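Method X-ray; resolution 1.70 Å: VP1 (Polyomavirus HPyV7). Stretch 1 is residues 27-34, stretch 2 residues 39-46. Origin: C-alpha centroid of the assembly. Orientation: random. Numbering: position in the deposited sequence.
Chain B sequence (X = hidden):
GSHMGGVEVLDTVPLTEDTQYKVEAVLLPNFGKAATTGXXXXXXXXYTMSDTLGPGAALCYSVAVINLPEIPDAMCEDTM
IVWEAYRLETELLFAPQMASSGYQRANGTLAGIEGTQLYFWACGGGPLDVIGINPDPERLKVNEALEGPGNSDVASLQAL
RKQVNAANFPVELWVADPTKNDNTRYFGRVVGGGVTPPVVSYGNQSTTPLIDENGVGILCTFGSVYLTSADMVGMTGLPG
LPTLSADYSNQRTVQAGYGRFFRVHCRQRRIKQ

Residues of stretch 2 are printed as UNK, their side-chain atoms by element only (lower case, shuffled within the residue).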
# COMPACT_ATOMS: atom_id res chain seq x y z
N LEU B 27 -6.65 -19.18 19.21
CA LEU B 27 -7.73 -18.43 19.85
C LEU B 27 -8.85 -18.39 18.84
O LEU B 27 -8.64 -18.03 17.68
CB LEU B 27 -7.35 -17.02 20.25
CG LEU B 27 -6.65 -16.83 21.61
CD1 LEU B 27 -5.36 -17.65 21.62
CD2 LEU B 27 -6.39 -15.38 21.97
N LEU B 28 -10.03 -18.77 19.29
CA LEU B 28 -11.20 -18.87 18.45
C LEU B 28 -12.07 -17.61 18.59
O LEU B 28 -12.12 -16.99 19.66
CB LEU B 28 -12.03 -20.09 18.84
CG LEU B 28 -11.36 -21.46 18.86
CD1 LEU B 28 -12.34 -22.57 19.21
CD2 LEU B 28 -10.67 -21.74 17.53
N PRO B 29 -12.76 -17.24 17.51
CA PRO B 29 -13.59 -16.06 17.60
C PRO B 29 -14.76 -16.23 18.54
O PRO B 29 -15.27 -17.32 18.71
CB PRO B 29 -14.10 -15.90 16.16
CG PRO B 29 -14.07 -17.24 15.59
CD PRO B 29 -12.80 -17.81 16.14
N ASN B 30 -15.11 -15.11 19.15
CA ASN B 30 -16.04 -15.09 20.22
C ASN B 30 -16.99 -13.91 20.14
O ASN B 30 -16.54 -12.77 20.22
CB ASN B 30 -15.18 -15.01 21.49
CG ASN B 30 -15.97 -14.83 22.71
OD1 ASN B 30 -17.08 -15.35 22.82
ND2 ASN B 30 -15.45 -14.03 23.63
N PHE B 31 -18.28 -14.18 19.95
CA PHE B 31 -19.31 -13.15 19.92
C PHE B 31 -19.99 -13.41 21.23
O PHE B 31 -21.01 -14.13 21.29
CB PHE B 31 -20.30 -13.36 18.77
CG PHE B 31 -19.74 -13.04 17.42
CD1 PHE B 31 -19.00 -13.98 16.73
CD2 PHE B 31 -19.93 -11.80 16.85
CE1 PHE B 31 -18.48 -13.70 15.51
CE2 PHE B 31 -19.42 -11.52 15.60
CZ PHE B 31 -18.70 -12.47 14.93
N GLY B 32 -19.35 -12.89 22.26
CA GLY B 32 -19.67 -13.09 23.64
C GLY B 32 -21.10 -12.76 23.96
O GLY B 32 -21.67 -11.77 23.45
N LYS B 33 -21.67 -13.66 24.75
CA LYS B 33 -23.02 -13.57 25.28
C LYS B 33 -23.02 -13.69 26.81
O LYS B 33 -24.06 -13.60 27.44
CB LYS B 33 -23.86 -14.73 24.75
CG LYS B 33 -24.09 -14.77 23.26
CD LYS B 33 -25.13 -15.83 22.94
CE LYS B 33 -26.55 -15.27 23.08
NZ LYS B 33 -26.98 -14.52 21.86
N ALA B 34 -21.83 -13.91 27.39
CA ALA B 34 -21.68 -14.12 28.83
C ALA B 34 -20.19 -14.00 29.19
O ALA B 34 -19.32 -14.10 28.32
CB ALA B 34 -22.23 -15.47 29.24
N UNK B 39 -18.40 -17.83 22.97
CA UNK B 39 -19.42 -18.24 22.03
C UNK B 39 -18.66 -18.40 20.77
O UNK B 39 -18.51 -17.43 19.99
n UNK B 39 -22.11 -16.43 20.20
c UNK B 39 -20.51 -17.16 21.91
o UNK B 39 -21.82 -18.64 20.55
c UNK B 39 -21.55 -17.47 20.83
N UNK B 40 -18.09 -19.60 20.57
CA UNK B 40 -17.09 -19.66 19.51
C UNK B 40 -17.80 -19.92 18.21
O UNK B 40 -18.34 -21.01 17.98
c UNK B 40 -13.98 -20.27 23.51
c UNK B 40 -15.25 -21.58 21.97
c UNK B 40 -13.98 -19.22 22.62
c UNK B 40 -15.28 -20.53 21.06
c UNK B 40 -14.61 -21.46 23.20
c UNK B 40 -14.63 -19.35 21.40
c UNK B 40 -15.99 -20.68 19.74
N UNK B 41 -17.81 -18.88 17.40
CA UNK B 41 -18.40 -18.93 16.05
C UNK B 41 -17.69 -17.85 15.26
O UNK B 41 -17.28 -16.83 15.83
n UNK B 41 -21.47 -21.04 14.62
c UNK B 41 -19.91 -18.65 16.09
o UNK B 41 -23.05 -19.91 15.82
c UNK B 41 -20.77 -19.79 16.61
c UNK B 41 -21.86 -20.25 15.64
N UNK B 42 -17.54 -18.07 13.95
CA UNK B 42 -16.85 -17.10 13.08
C UNK B 42 -17.76 -16.12 12.35
O UNK B 42 -17.27 -15.20 11.72
c UNK B 42 -15.93 -17.82 12.08
o UNK B 42 -16.63 -18.78 11.34
N UNK B 43 -19.07 -16.33 12.41
CA UNK B 43 -20.05 -15.32 12.03
C UNK B 43 -21.01 -15.15 13.20
O UNK B 43 -21.41 -16.14 13.81
c UNK B 43 -19.96 -15.72 9.55
n UNK B 43 -21.54 -16.48 5.57
c UNK B 43 -20.26 -16.24 5.89
n UNK B 43 -19.36 -16.14 4.92
c UNK B 43 -20.70 -16.26 8.34
c UNK B 43 -20.81 -15.75 10.80
n UNK B 43 -19.84 -16.17 7.16
N UNK B 44 -21.38 -13.91 13.45
CA UNK B 44 -22.31 -13.60 14.52
C UNK B 44 -23.74 -13.79 14.09
O UNK B 44 -24.03 -14.21 12.95
N UNK B 45 -24.65 -13.51 15.01
CA UNK B 45 -26.06 -13.34 14.65
C UNK B 45 -26.12 -12.07 13.82
O UNK B 45 -25.16 -11.30 13.80
c UNK B 45 -26.89 -14.28 16.90
c UNK B 45 -26.91 -13.13 15.90
c UNK B 45 -27.49 -15.53 16.30
c UNK B 45 -27.63 -13.89 18.16
N UNK B 46 -27.24 -11.83 13.10
CA UNK B 46 -27.35 -10.60 12.32
C UNK B 46 -27.09 -9.40 13.19
O UNK B 46 -27.58 -9.34 14.33
c UNK B 46 -29.12 -12.09 11.75
c UNK B 46 -28.41 -12.70 12.93
c UNK B 46 -28.82 -10.63 11.83

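Position 39 has four side-chain atoms: two carbons, the second carrying one oxygen and one nitrogen. This is a short amide. Its nitrogen lies 2.8 Å from O of Phe 31, a good hydrogen-bond distance for a donor to a carbonyl. The residue is Asn 39. ND2 gives the hydrogen bond to Phe 31 O. Asn 39 N donates to Asn 30 OD1, also at 2.8 Å, and the backbone O of Asn 39 accepts from Phe 31 N at 3.3 Å.

Position 40 has seven side-chain carbons, one followed by a ring of six. No oxygen is attached to the ring, which excludes tyrosine. The ring packs on Leu 28, with 3.7 Å from Leu 28 CB to the nearest ring carbon. The residue is Phe 40, and that carbon is CD1. Phe 40 CA also approaches Pro 29 O at 3.1 Å, a CA-H...O contact.

Position 41 has three carbons in line, the third carrying one oxygen and one nitrogen. CA-to-CB points away from stretch 1, and the side chain stays beyond contact; the backbone makes the contact. This is the longer amide, Gln 41. Gln 41 N donates to Pro 29 O at 3.3 Å, with a bent angle of 136°. Gln 41 O lies 3.2 Å from Pro 29 CG and near the edge of the Phe 31 ring.

Position 42 has one carbon and one oxygen. Its CB is 4.0 Å from Pro 29 CG. The residue is Ser 42.

Position 43 has three carbons, a nitrogen, then a carbon carrying two more nitrogens. CA-to-CB points away; the backbone C is 3.7 Å from Phe 31 CE1. The guanidinium belongs to Arg 43.

Position 44 has no side-chain atoms. Its CA lies 3.6 Å from the centroid of the Phe 31 ring, over the face, in a CH-pi contact. An ideal CB here would be 2.8 Å from Phe 31 CE2, a clash. The residue is Gly 44.

Position 45 has four carbons, forked at the second. One end carbon lies 3.8 Å from Lys 33 NZ. The residue is Leu 45, and that carbon is CD1.

Position 46 has three carbons that close a ring onto the backbone N. It does not touch stretch 1. The residue is Pro 46.

The contact joins polar bonding to packing. Asn 39 anchors it through backbone and side chain, and Gln 41 N adds a more bent bond to Pro 29 O. Phe 40 packs on Leu 28, while the Phe 31 ring takes Gly 44 over one face.

Stretch 2, residues 39-46: NFQSRGLP
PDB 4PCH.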